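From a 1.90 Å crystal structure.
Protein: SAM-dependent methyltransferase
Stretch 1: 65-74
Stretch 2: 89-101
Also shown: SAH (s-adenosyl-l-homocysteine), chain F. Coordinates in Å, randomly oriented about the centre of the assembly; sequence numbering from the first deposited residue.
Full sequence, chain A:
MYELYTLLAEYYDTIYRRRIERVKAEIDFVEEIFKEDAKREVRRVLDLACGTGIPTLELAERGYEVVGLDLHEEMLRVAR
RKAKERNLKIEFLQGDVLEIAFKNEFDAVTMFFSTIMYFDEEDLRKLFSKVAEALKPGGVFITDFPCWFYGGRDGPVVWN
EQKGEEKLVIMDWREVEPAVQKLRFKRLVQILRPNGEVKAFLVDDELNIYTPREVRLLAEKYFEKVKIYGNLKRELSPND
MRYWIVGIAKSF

Stretch 1, residues 65-74: EVVGLDLHEE
Stretch 2, residues 89-101: KIEFLQGDVLEIA

Strand 65-70 runs parallel to a second strand that ends at Gln-94, their axes 4.6 Å apart at closest approach and crossing at -21°; 731 Å² is buried between the stretches, both sides summed. Val-67 pairs with Glu-91, Gly-68 with Phe-92, Leu-69 with Leu-93 and Asp-70 with Gln-94, with CA-CA distances of 4.7 to 5.0 Å. Backbone angles are extended, from -92/107 at Glu-65 to -147/148 at Asp-70 and from -93/109 at Glu-91 to -98/140 at Gln-94. The hydrogen bonds climb like a ladder: Glu-91 N to Val-66 O (3.3 Å), Gly-68 N to Glu-91 O (2.8 Å), Leu-93 N to Gly-68 O (2.7 Å), Asp-70 N to Leu-93 O (3.0 Å), Gly-95 N to Asp-70 O (2.9 Å). At the N-terminal end of the pairing, one water accepts from Val-66 N (2.8 Å) and donates to Lys-89 O (2.7 Å). Here buried Val-66 (t) sets CB 4.4 Å from CG2 of Ile-90 (m, t), an apolar contact suited to two branched side chains.

One face carries Val-67, Leu-69, Glu-91 and Leu-93. Val-67 (t) sets CG1 3.7 Å from CD1 of Leu-93 (m, t), while its CG2 lies 3.5 Å from OE1 of the exposed, extended Glu-91 (t, t). Leu-69 is the centrepiece, with 110 Å² covered by the other stretch. Its chi1 t, chi2 p conformation spreads the two methyls: CD1 lies 3.9 Å from Leu-93 CB and 3.5 Å from Gly-95 N, whereas CD2 reaches Ile-100 CG2 at 3.4 Å and Val-97 CG1 at 4.1 Å. The chain after the strand returns past this leucine, where Ile-100 (p, t) points its CA-CB bond toward the first stretch; Val-97 is m.

The other face presents Phe-92, Asp-70 and Gln-94. Phe-92 (m, chi2 -69°) takes the space beside Gly-68: a CB there would clash, 2.9 Å from Phe-92 CD1. Gly-95, at 163/168, adopts angles that by themselves call for glycine.

Gln-94 (t, m, chi3 -42°) turns its amide across to the first stretch, one residue further along, donating from NE2 to Leu-71 O at 2.8 Å. Leu-71 (-69/-32; t, p) leaves the extended conformation.

Asp-70 and the segments following both strands bind SAH. The two carboxylate oxygens of Asp-70 (t, chi2 -83°) each accept one ribose hydroxyl, OD1 from O2' (2.7 Å) and OD2 from O3' (2.6 Å); OD1 also takes His-72 N at 2.9 Å. His-72 (m, chi2 98°), the N-cap residue, donates ND1 to O2' (2.8 Å). Asp-96 (t) OD1 accepts SAH N6 and Leu-98 N, both at 2.9 Å, while Val-97 N donates to SAH N1 (3.0 Å).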

# COMPACT_ATOMS: atom_id res chain seq x y z
N GLU A 65 31.03 -29.67 22.96
CA GLU A 65 32.30 -28.99 23.20
C GLU A 65 32.30 -27.96 22.09
O GLU A 65 32.51 -28.31 20.93
CB GLU A 65 33.47 -29.95 23.02
CG GLU A 65 34.84 -29.32 23.30
CD GLU A 65 35.99 -30.24 22.92
OE1 GLU A 65 35.89 -31.45 23.17
OE2 GLU A 65 37.00 -29.74 22.39
N VAL A 66 32.09 -26.70 22.43
CA VAL A 66 31.99 -25.65 21.42
C VAL A 66 33.11 -24.63 21.38
O VAL A 66 33.63 -24.22 22.42
CB VAL A 66 30.65 -24.89 21.59
CG1 VAL A 66 30.39 -23.98 20.39
CG2 VAL A 66 29.52 -25.89 21.78
N VAL A 67 33.49 -24.25 20.16
CA VAL A 67 34.50 -23.23 19.93
C VAL A 67 33.76 -22.14 19.15
O VAL A 67 33.18 -22.42 18.11
CB VAL A 67 35.66 -23.76 19.06
CG1 VAL A 67 36.61 -22.62 18.70
CG2 VAL A 67 36.41 -24.87 19.81
N GLY A 68 33.76 -20.91 19.67
CA GLY A 68 33.07 -19.83 18.97
C GLY A 68 34.08 -18.84 18.41
O GLY A 68 35.03 -18.49 19.09
N LEU A 69 33.87 -18.40 17.18
CA LEU A 69 34.77 -17.46 16.54
C LEU A 69 34.02 -16.23 16.05
O LEU A 69 32.96 -16.35 15.43
CB LEU A 69 35.46 -18.12 15.34
CG LEU A 69 36.34 -17.23 14.46
CD1 LEU A 69 37.67 -16.95 15.16
CD2 LEU A 69 36.59 -17.92 13.13
N ASP A 70 34.55 -15.04 16.33
CA ASP A 70 33.91 -13.83 15.84
C ASP A 70 34.94 -12.77 15.54
O ASP A 70 36.00 -12.69 16.18
CB ASP A 70 32.86 -13.31 16.85
CG ASP A 70 31.85 -12.37 16.20
OD1 ASP A 70 32.15 -11.17 16.06
OD2 ASP A 70 30.76 -12.84 15.80
N LEU A 71 34.64 -11.95 14.54
CA LEU A 71 35.53 -10.88 14.13
C LEU A 71 35.63 -9.78 15.17
O LEU A 71 36.68 -9.15 15.32
CB LEU A 71 35.03 -10.28 12.81
CG LEU A 71 35.87 -9.18 12.15
CD1 LEU A 71 37.25 -9.72 11.81
CD2 LEU A 71 35.17 -8.69 10.89
N HIS A 72 34.55 -9.55 15.91
CA HIS A 72 34.54 -8.47 16.88
C HIS A 72 34.63 -8.84 18.36
O HIS A 72 33.78 -9.55 18.90
CB HIS A 72 33.30 -7.60 16.65
CG HIS A 72 33.27 -6.96 15.30
ND1 HIS A 72 32.55 -7.49 14.24
CD2 HIS A 72 33.91 -5.88 14.81
CE1 HIS A 72 32.75 -6.75 13.16
NE2 HIS A 72 33.58 -5.77 13.48
N GLU A 73 35.68 -8.34 18.99
CA GLU A 73 35.95 -8.57 20.40
C GLU A 73 34.80 -8.03 21.26
O GLU A 73 34.51 -8.57 22.33
CB GLU A 73 37.26 -7.88 20.79
CG GLU A 73 37.76 -8.22 22.18
CD GLU A 73 37.95 -9.71 22.36
OE1 GLU A 73 38.58 -10.35 21.49
OE2 GLU A 73 37.47 -10.25 23.38
N GLU A 74 34.15 -6.97 20.79
CA GLU A 74 33.04 -6.39 21.55
C GLU A 74 31.90 -7.40 21.72
O GLU A 74 31.21 -7.41 22.75
CB GLU A 74 32.52 -5.12 20.87
CG GLU A 74 33.55 -3.99 20.80
CD GLU A 74 34.32 -3.98 19.49
OE1 GLU A 74 34.58 -5.06 18.92
OE2 GLU A 74 34.67 -2.87 19.02
N LYS A 89 31.69 -23.89 29.71
CA LYS A 89 33.05 -23.84 29.22
C LYS A 89 33.06 -23.82 27.70
O LYS A 89 32.77 -24.83 27.05
CB LYS A 89 33.84 -25.04 29.75
CG LYS A 89 33.93 -25.09 31.27
CD LYS A 89 34.85 -26.21 31.75
CE LYS A 89 34.99 -26.19 33.27
NZ LYS A 89 35.91 -27.25 33.78
N ILE A 90 33.37 -22.66 27.14
CA ILE A 90 33.41 -22.48 25.69
C ILE A 90 34.67 -21.73 25.33
O ILE A 90 35.06 -20.79 26.03
CB ILE A 90 32.20 -21.65 25.18
CG1 ILE A 90 30.89 -22.37 25.51
CG2 ILE A 90 32.33 -21.39 23.68
CD1 ILE A 90 29.63 -21.51 25.30
N GLU A 91 35.32 -22.14 24.26
CA GLU A 91 36.53 -21.46 23.81
C GLU A 91 36.10 -20.40 22.79
O GLU A 91 35.69 -20.74 21.68
CB GLU A 91 37.51 -22.45 23.18
CG GLU A 91 38.69 -21.80 22.47
CD GLU A 91 39.71 -22.80 21.95
OE1 GLU A 91 39.31 -23.92 21.57
OE2 GLU A 91 40.90 -22.45 21.92
N PHE A 92 36.18 -19.13 23.18
CA PHE A 92 35.83 -18.04 22.28
C PHE A 92 37.11 -17.45 21.68
O PHE A 92 38.05 -17.13 22.40
CB PHE A 92 35.03 -16.96 23.03
CG PHE A 92 33.60 -17.34 23.28
CD1 PHE A 92 32.70 -17.43 22.22
CD2 PHE A 92 33.15 -17.63 24.56
CE1 PHE A 92 31.36 -17.80 22.43
CE2 PHE A 92 31.82 -17.99 24.79
CZ PHE A 92 30.92 -18.08 23.73
N LEU A 93 37.12 -17.32 20.35
CA LEU A 93 38.28 -16.81 19.62
C LEU A 93 37.91 -15.64 18.72
O LEU A 93 36.82 -15.62 18.14
CB LEU A 93 38.86 -17.91 18.74
CG LEU A 93 39.16 -19.27 19.38
CD1 LEU A 93 39.43 -20.31 18.29
CD2 LEU A 93 40.35 -19.13 20.30
N GLN A 94 38.83 -14.70 18.57
CA GLN A 94 38.61 -13.56 17.68
C GLN A 94 39.30 -13.88 16.37
O GLN A 94 40.40 -14.44 16.37
CB GLN A 94 39.19 -12.28 18.27
CG GLN A 94 38.92 -11.01 17.44
CD GLN A 94 39.75 -10.92 16.17
OE1 GLN A 94 40.94 -11.25 16.17
NE2 GLN A 94 39.13 -10.48 15.08
N GLY A 95 38.65 -13.54 15.27
CA GLY A 95 39.24 -13.80 13.97
C GLY A 95 38.20 -13.74 12.87
O GLY A 95 37.00 -13.71 13.13
N ASP A 96 38.69 -13.71 11.63
CA ASP A 96 37.84 -13.65 10.45
C ASP A 96 37.53 -15.10 10.04
O ASP A 96 38.44 -15.93 9.96
CB ASP A 96 38.63 -12.96 9.33
CG ASP A 96 37.78 -12.64 8.11
OD1 ASP A 96 36.80 -13.36 7.83
OD2 ASP A 96 38.11 -11.66 7.41
N VAL A 97 36.25 -15.40 9.80
CA VAL A 97 35.87 -16.75 9.40
C VAL A 97 36.53 -17.15 8.08
O VAL A 97 36.73 -18.34 7.83
CB VAL A 97 34.33 -16.91 9.22
CG1 VAL A 97 33.62 -16.68 10.55
CG2 VAL A 97 33.81 -15.94 8.16
N LEU A 98 36.86 -16.17 7.24
CA LEU A 98 37.48 -16.48 5.95
C LEU A 98 38.95 -16.86 6.09
O LEU A 98 39.59 -17.26 5.12
CB LEU A 98 37.36 -15.28 5.01
CG LEU A 98 35.94 -14.84 4.68
CD1 LEU A 98 35.98 -13.62 3.76
CD2 LEU A 98 35.18 -15.98 4.02
N GLU A 99 39.47 -16.76 7.31
CA GLU A 99 40.87 -17.08 7.55
C GLU A 99 41.07 -18.26 8.49
O GLU A 99 42.19 -18.48 8.97
CB GLU A 99 41.59 -15.85 8.11
CG GLU A 99 41.79 -14.73 7.11
CD GLU A 99 42.20 -13.42 7.76
OE1 GLU A 99 42.85 -13.46 8.83
OE2 GLU A 99 41.90 -12.35 7.20
N ILE A 100 40.02 -19.02 8.77
CA ILE A 100 40.19 -20.16 9.66
C ILE A 100 41.13 -21.17 9.00
O ILE A 100 41.21 -21.23 7.77
CB ILE A 100 38.85 -20.86 10.00
CG1 ILE A 100 38.18 -21.38 8.73
CG2 ILE A 100 37.95 -19.90 10.76
CD1 ILE A 100 36.91 -22.19 9.00
N ALA A 101 41.83 -21.95 9.81
CA ALA A 101 42.76 -22.93 9.28
C ALA A 101 42.64 -24.28 9.98
O ALA A 101 43.59 -25.07 10.01
CB ALA A 101 44.19 -22.41 9.40
N SAH F . 25.63 -16.19 15.40
CA SAH F . 25.15 -15.06 16.30
CB SAH F . 25.36 -13.66 15.78
CG SAH F . 24.70 -13.18 14.50
SD SAH F . 25.30 -11.46 14.22
C SAH F . 23.62 -15.35 16.60
O SAH F . 23.07 -16.36 16.11
OXT SAH F . 23.02 -14.50 17.37
C5' SAH F . 26.46 -11.61 12.92
C4' SAH F . 27.95 -11.83 13.48
O4' SAH F . 28.73 -11.89 12.29
C3' SAH F . 28.54 -10.68 14.27
O3' SAH F . 28.86 -11.09 15.59
C2' SAH F . 29.79 -10.25 13.38
O2' SAH F . 30.86 -9.75 14.17
C1' SAH F . 30.10 -11.54 12.64
N9 SAH F . 30.82 -11.45 11.51
C8 SAH F . 30.62 -10.78 10.31
N7 SAH F . 31.55 -10.93 9.43
C5 SAH F . 32.50 -11.79 10.06
C6 SAH F . 33.74 -12.33 9.59
N6 SAH F . 34.25 -12.08 8.38
N1 SAH F . 34.40 -13.14 10.50
C2 SAH F . 33.91 -13.42 11.74
N3 SAH F . 32.72 -12.92 12.22
C4 SAH F . 32.07 -12.11 11.33
O HOH W 1 31.32 -25.82 24.96